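Local atomic coordinates of nucleoprotein (Rift valley fever virus, PDB entry 3OV9), a protein that encapsidates the viral genomic RNA, binding single-stranded nucleic acid and assembling into ring-shaped hexamers that protect the genome from nucleases. Residues 149-157 with 211-221. Residues are numbered along the deposited sequence; the frame is centred on the assembly and turned at random. Where two conformers were deposited one is given.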
ATOM      1  N   PHE A 149     -33.153 -15.907  12.173  1.00 11.40           N
ATOM      2  CA  PHE A 149     -33.444 -16.915  13.201  1.00 11.04           C
ATOM      3  C   PHE A 149     -33.237 -16.410  14.627  1.00 11.21           C
ATOM      4  O   PHE A 149     -33.916 -16.864  15.554  1.00 11.19           O
ATOM      5  CB  PHE A 149     -32.618 -18.194  12.978  1.00 10.95           C
ATOM      6  CG  PHE A 149     -32.677 -19.155  14.135  1.00 10.39           C
ATOM      7  CD1 PHE A 149     -33.784 -19.982  14.312  1.00 10.25           C
ATOM      8  CD2 PHE A 149     -31.645 -19.205  15.066  1.00 10.24           C
ATOM      9  CE1 PHE A 149     -33.848 -20.856  15.392  1.00  9.35           C
ATOM     10  CE2 PHE A 149     -31.701 -20.078  16.152  1.00 10.03           C
ATOM     11  CZ  PHE A 149     -32.807 -20.903  16.313  1.00  9.88           C
ATOM     12  N   ALA A 150     -32.294 -15.489  14.802  1.00 11.30           N
ATOM     13  CA  ALA A 150     -32.007 -14.920  16.122  1.00 11.57           C
ATOM     14  C   ALA A 150     -33.260 -14.379  16.826  1.00 11.76           C
ATOM     15  O   ALA A 150     -33.371 -14.474  18.050  1.00 11.69           O
ATOM     16  CB  ALA A 150     -30.945 -13.842  16.011  1.00 11.74           C
ATOM     17  N   GLY A 151     -34.199 -13.839  16.048  1.00 11.82           N
ATOM     18  CA  GLY A 151     -35.459 -13.305  16.579  1.00 12.00           C
ATOM     19  C   GLY A 151     -36.462 -14.357  17.028  1.00 12.18           C
ATOM     20  O   GLY A 151     -37.551 -14.022  17.500  1.00 12.50           O
ATOM     21  N   MET A 152     -36.102 -15.629  16.869  1.00 12.08           N
ATOM     22  CA  MET A 152     -36.941 -16.746  17.307  1.00 12.62           C
ATOM     23  C   MET A 152     -36.426 -17.376  18.597  1.00 12.73           C
ATOM     24  O   MET A 152     -37.052 -18.289  19.149  1.00 13.17           O
ATOM     25  CB  MET A 152     -37.030 -17.816  16.210  1.00 12.39           C
ATOM     26  CG  MET A 152     -37.772 -17.391  14.955  1.00 12.88           C
ATOM     27  SD  MET A 152     -39.560 -17.348  15.153  1.00 13.68           S
ATOM     28  CE  MET A 152     -39.823 -15.623  15.572  1.00 14.84           C
ATOM     29  N   VAL A 153     -35.288 -16.883  19.075  1.00 13.06           N
ATOM     30  CA  VAL A 153     -34.629 -17.459  20.243  1.00 13.58           C
ATOM     31  C   VAL A 153     -35.221 -16.867  21.523  1.00 13.96           C
ATOM     32  O   VAL A 153     -35.347 -15.649  21.649  1.00 14.01           O
ATOM     33  CB  VAL A 153     -33.088 -17.251  20.191  1.00 13.42           C
ATOM     34  CG1 VAL A 153     -32.414 -17.888  21.393  1.00 13.68           C
ATOM     35  CG2 VAL A 153     -32.511 -17.833  18.906  1.00 13.79           C
ATOM     36  N   ASP A 154     -35.599 -17.749  22.445  1.00 14.44           N
ATOM     37  CA  ASP A 154     -36.123 -17.368  23.758  1.00 14.97           C
ATOM     38  C   ASP A 154     -34.969 -17.231  24.756  1.00 15.19           C
ATOM     39  O   ASP A 154     -34.384 -18.236  25.163  1.00 15.27           O
ATOM     40  CB  ASP A 154     -37.132 -18.425  24.230  1.00 14.98           C
ATOM     41  CG  ASP A 154     -37.676 -18.155  25.633  1.00 15.38           C
ATOM     42  OD1 ASP A 154     -37.366 -17.099  26.223  1.00 16.60           O
ATOM     43  OD2 ASP A 154     -38.419 -19.018  26.146  1.00 16.73           O
ATOM     44  N   PRO A 155     -34.646 -15.985  25.169  1.00 15.65           N
ATOM     45  CA  PRO A 155     -33.511 -15.745  26.070  1.00 16.16           C
ATOM     46  C   PRO A 155     -33.745 -16.221  27.507  1.00 16.72           C
ATOM     47  O   PRO A 155     -32.825 -16.165  28.329  1.00 16.97           O
ATOM     48  CB  PRO A 155     -33.349 -14.222  26.033  1.00 15.91           C
ATOM     49  CG  PRO A 155     -34.708 -13.712  25.729  1.00 16.03           C
ATOM     50  CD  PRO A 155     -35.330 -14.728  24.807  1.00 15.60           C
ATOM     51  N   SER A 156     -34.961 -16.679  27.801  1.00 17.44           N
ATOM     52  CA  SER A 156     -35.297 -17.204  29.125  1.00 18.08           C
ATOM     53  C   SER A 156     -35.084 -18.719  29.240  1.00 18.53           C
ATOM     54  O   SER A 156     -35.307 -19.302  30.304  1.00 18.54           O
ATOM     55  CB  SER A 156     -36.733 -16.824  29.516  1.00 18.09           C
ATOM     56  OG  SER A 156     -37.689 -17.623  28.845  1.00 18.25           O
ATOM     57  N   LEU A 157     -34.657 -19.350  28.146  1.00 19.11           N
ATOM     58  CA  LEU A 157     -34.253 -20.758  28.171  1.00 19.75           C
ATOM     59  C   LEU A 157     -33.114 -20.980  29.171  1.00 20.24           C
ATOM     60  O   LEU A 157     -32.287 -20.082  29.366  1.00 20.26           O
ATOM     61  CB  LEU A 157     -33.809 -21.216  26.776  1.00 19.62           C
ATOM     62  CG  LEU A 157     -34.895 -21.600  25.765  1.00 19.97           C
ATOM     63  CD1 LEU A 157     -34.317 -21.640  24.359  1.00 19.92           C
ATOM     64  CD2 LEU A 157     -35.539 -22.933  26.117  1.00 19.87           C
ATOM     65  N   HIS A 211     -41.277 -14.069  24.880  1.00 16.26           N
ATOM     66  CA  HIS A 211     -40.419 -15.218  25.175  1.00 16.27           C
ATOM     67  C   HIS A 211     -41.156 -16.533  24.936  1.00 16.27           C
ATOM     68  O   HIS A 211     -40.601 -17.473  24.370  1.00 15.76           O
ATOM     69  CB  HIS A 211     -39.904 -15.168  26.618  1.00 16.45           C
ATOM     70  CG  HIS A 211     -38.987 -14.018  26.898  1.00 16.88           C
ATOM     71  ND1 HIS A 211     -38.638 -13.641  28.177  1.00 17.94           N
ATOM     72  CD2 HIS A 211     -38.357 -13.155  26.068  1.00 18.15           C
ATOM     73  CE1 HIS A 211     -37.825 -12.602  28.122  1.00 18.43           C
ATOM     74  NE2 HIS A 211     -37.640 -12.285  26.853  1.00 18.18           N
ATOM     75  N   GLU A 212     -42.418 -16.572  25.359  1.00 16.45           N
ATOM     76  CA  GLU A 212     -43.251 -17.763  25.247  1.00 16.65           C
ATOM     77  C   GLU A 212     -43.580 -18.122  23.795  1.00 16.70           C
ATOM     78  O   GLU A 212     -43.524 -19.297  23.423  1.00 17.00           O
ATOM     79  CB  GLU A 212     -44.536 -17.594  26.067  1.00 16.70           C
ATOM     80  CG  GLU A 212     -44.314 -17.557  27.587  1.00 17.09           C
ATOM     81  CD  GLU A 212     -43.980 -16.167  28.141  1.00 16.94           C
ATOM     82  OE1 GLU A 212     -43.789 -16.063  29.373  1.00 17.32           O
ATOM     83  OE2 GLU A 212     -43.916 -15.184  27.368  1.00 16.12           O
ATOM     84  N   LYS A 213     -43.914 -17.120  22.982  1.00 16.90           N
ATOM     85  CA  LYS A 213     -44.189 -17.346  21.559  1.00 17.04           C
ATOM     86  C   LYS A 213     -42.920 -17.750  20.804  1.00 16.75           C
ATOM     87  O   LYS A 213     -42.977 -18.575  19.888  1.00 16.44           O
ATOM     88  CB  LYS A 213     -44.830 -16.118  20.903  1.00 17.31           C
ATOM     89  CG  LYS A 213     -46.303 -15.889  21.250  1.00 19.12           C
ATOM     90  CD  LYS A 213     -46.889 -14.692  20.488  1.00 22.00           C
ATOM     91  CE  LYS A 213     -46.418 -13.347  21.053  1.00 23.79           C
ATOM     92  NZ  LYS A 213     -47.048 -12.192  20.355  1.00 25.54           N
ATOM     93  N   ARG A 214     -41.784 -17.169  21.192  1.00 16.54           N
ATOM     94  CA  ARG A 214     -40.489 -17.554  20.619  1.00 16.43           C
ATOM     95  C   ARG A 214     -40.194 -19.029  20.886  1.00 16.52           C
ATOM     96  O   ARG A 214     -39.850 -19.772  19.963  1.00 16.37           O
ATOM     97  CB  ARG A 214     -39.357 -16.675  21.158  1.00 16.37           C
ATOM     98  CG  ARG A 214     -39.262 -15.299  20.523  1.00 15.85           C
ATOM     99  CD  ARG A 214     -38.345 -14.407  21.337  1.00 15.70           C
ATOM    100  NE  ARG A 214     -38.238 -13.061  20.786  1.00 15.21           N
ATOM    101  CZ  ARG A 214     -37.107 -12.510  20.348  1.00 14.12           C
ATOM    102  NH1 ARG A 214     -35.965 -13.185  20.390  1.00 13.14           N
ATOM    103  NH2 ARG A 214     -37.122 -11.275  19.868  1.00 13.51           N
ATOM    104  N   ARG A 215     -40.345 -19.460  22.140  1.00 16.42           N
ATOM    105  CA  ARG A 215     -40.124 -20.867  22.477  1.00 16.68           C
ATOM    106  C   ARG A 215     -41.103 -21.791  21.748  1.00 16.68           C
ATOM    107  O   ARG A 215     -40.737 -22.914  21.381  1.00 16.77           O
ATOM    108  CB  ARG A 215     -40.169 -21.111  23.988  1.00 16.81           C
ATOM    109  CG  ARG A 215     -39.433 -22.393  24.395  1.00 17.19           C
ATOM    110  CD  ARG A 215     -39.531 -22.682  25.881  1.00 17.80           C
ATOM    111  NE  ARG A 215     -38.803 -21.702  26.681  1.00 18.68           N
ATOM    112  CZ  ARG A 215     -38.483 -21.866  27.963  1.00 19.39           C
ATOM    113  NH1 ARG A 215     -38.816 -22.982  28.602  1.00 19.73           N
ATOM    114  NH2 ARG A 215     -37.819 -20.916  28.603  1.00 19.14           N
ATOM    115  N   GLU A 216     -42.333 -21.312  21.543  1.00 16.78           N
ATOM    116  CA  GLU A 216     -43.339 -22.065  20.798  0.50 16.84           C
ATOM    117  C   GLU A 216     -42.892 -22.318  19.360  1.00 16.71           C
ATOM    118  O   GLU A 216     -43.115 -23.407  18.820  1.00 16.48           O
ATOM    119  CB  GLU A 216     -44.693 -21.354  20.816  0.50 17.32           C
ATOM    120  CG  GLU A 216     -45.532 -21.640  22.049  0.50 18.14           C
ATOM    121  CD  GLU A 216     -46.996 -21.308  21.843  0.50 19.44           C
ATOM    122  OE1 GLU A 216     -47.337 -20.749  20.779  0.50 19.94           O
ATOM    123  OE2 GLU A 216     -47.808 -21.611  22.742  0.50 20.76           O
ATOM    124  N   PHE A 217     -42.258 -21.320  18.748  1.00 16.30           N
ATOM    125  CA  PHE A 217     -41.715 -21.477  17.398  1.00 16.08           C
ATOM    126  C   PHE A 217     -40.573 -22.488  17.402  1.00 15.92           C
ATOM    127  O   PHE A 217     -40.521 -23.369  16.542  1.00 15.70           O
ATOM    128  CB  PHE A 217     -41.241 -20.140  16.821  1.00 15.95           C
ATOM    129  CG  PHE A 217     -42.349 -19.271  16.283  1.00 16.35           C
ATOM    130  CD1 PHE A 217     -43.180 -19.723  15.261  1.00 17.23           C
ATOM    131  CD2 PHE A 217     -42.539 -17.985  16.779  1.00 17.18           C
ATOM    132  CE1 PHE A 217     -44.195 -18.913  14.754  1.00 17.68           C
ATOM    133  CE2 PHE A 217     -43.550 -17.169  16.281  1.00 17.07           C
ATOM    134  CZ  PHE A 217     -44.382 -17.635  15.265  1.00 17.67           C
ATOM    135  N   LEU A 218     -39.674 -22.367  18.379  1.00 15.77           N
ATOM    136  CA  LEU A 218     -38.550 -23.302  18.523  1.00 15.91           C
ATOM    137  C   LEU A 218     -39.028 -24.746  18.655  1.00 16.07           C
ATOM    138  O   LEU A 218     -38.435 -25.661  18.078  1.00 15.76           O
ATOM    139  CB  LEU A 218     -37.657 -22.927  19.713  1.00 15.73           C
ATOM    140  CG  LEU A 218     -36.834 -21.634  19.642  1.00 15.52           C
ATOM    141  CD1 LEU A 218     -35.989 -21.475  20.895  1.00 15.59           C
ATOM    142  CD2 LEU A 218     -35.946 -21.597  18.392  1.00 14.82           C
ATOM    143  N   LYS A 219     -40.106 -24.936  19.415  1.00 16.36           N
ATOM    144  CA  LYS A 219     -40.718 -26.247  19.592  1.00 16.99           C
ATOM    145  C   LYS A 219     -41.347 -26.734  18.287  1.00 16.85           C
ATOM    146  O   LYS A 219     -41.142 -27.885  17.883  1.00 17.20           O
ATOM    147  CB  LYS A 219     -41.766 -26.202  20.709  1.00 17.18           C
ATOM    148  CG  LYS A 219     -42.122 -27.568  21.269  1.00 19.44           C
ATOM    149  CD  LYS A 219     -43.483 -27.563  21.953  1.00 22.11           C
ATOM    150  CE  LYS A 219     -43.790 -28.914  22.588  1.00 23.67           C
ATOM    151  NZ  LYS A 219     -43.710 -30.039  21.612  1.00 25.54           N
ATOM    152  N   ALA A 220     -42.103 -25.853  17.631  1.00 16.85           N
ATOM    153  CA  ALA A 220     -42.738 -26.163  16.351  1.00 16.83           C
ATOM    154  C   ALA A 220     -41.711 -26.503  15.273  1.00 16.84           C
ATOM    155  O   ALA A 220     -41.963 -27.373  14.438  1.00 17.06           O
ATOM    156  CB  ALA A 220     -43.630 -25.019  15.893  1.00 16.71           C
ATOM    157  N   PHE A 221     -40.563 -25.825  15.306  1.00 16.80           N
ATOM    158  CA  PHE A 221     -39.479 -26.071  14.344  1.00 16.69           C
ATOM    159  C   PHE A 221     -38.702 -27.354  14.650  1.00 16.99           C
ATOM    160  O   PHE A 221     -37.827 -27.748  13.879  1.00 16.99           O
ATOM    161  CB  PHE A 221     -38.487 -24.893  14.289  1.00 16.48           C
ATOM    162  CG  PHE A 221     -39.085 -23.578  13.844  1.00 16.13           C
ATOM    163  CD1 PHE A 221     -40.345 -23.507  13.250  1.00 15.84           C
ATOM    164  CD2 PHE A 221     -38.351 -22.402  13.988  1.00 15.97           C
ATOM    165  CE1 PHE A 221     -40.873 -22.280  12.839  1.00 15.57           C
ATOM    166  CE2 PHE A 221     -38.869 -21.172  13.577  1.00 15.17           C
ATOM    167  CZ  PHE A 221     -40.132 -21.114  13.001  1.00 15.01           C
TER
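D154 OD2 is gripped twice by one guanidinium: it takes a salt bridge from R215 NE, 2.8 Å away, on its anti side, with a weaker bond from R215 NH2. The other oxygen, D154 OD1, accepts from S156 OG at 2.7 Å and from the S156 backbone N at 2.9 Å, both from one face of the carboxylate. The bond from the S156 N makes an Asx turn, and the bonds from S156 and R215 NE should together fix the rotation of the carboxylate. With CG of D154 anti to its backbone N (D154 chi1 177°), the short aspartate points its carboxylate at the helix, between H211 and R215. R215 needs its length, bent at chi3, to come round to it. L157 CD2 lies over one face of that guanidinium, 3.5 Å from R215 NE. Beside the carboxylate, P155 CG packs 3.4 Å from H211 NE2.

The extended chain of R214 brings its guanidinium against the carbonyls of G151 and V153. R214 NH1 donates to V153 O at 2.8 Å, nearly in the guanidinium plane, and G151 O sits over the centre of one face. Further bonds of this buried cation go to A203 O, F208 O and I209 O, tying the 149-157 loop to the last turn of helix 189-204 and to the link that leads into helix 211-220.

Further along, the packing is apolar. M152, a flexible chain bent at chi2 and chi3, lays SD 3.5 Å from F217 CD2 in an oblique Met-aromatic contact, with F221 meeting its CG by an edge. Branched L218 spreads its methyls between F149 and L157. R8 of a neighbouring subunit packs on M152 and F217. The arrangement is an Asx turn within a type I beta turn, in a loop packed on a helix of the nucleoprotein's all-helical orthogonal bundle.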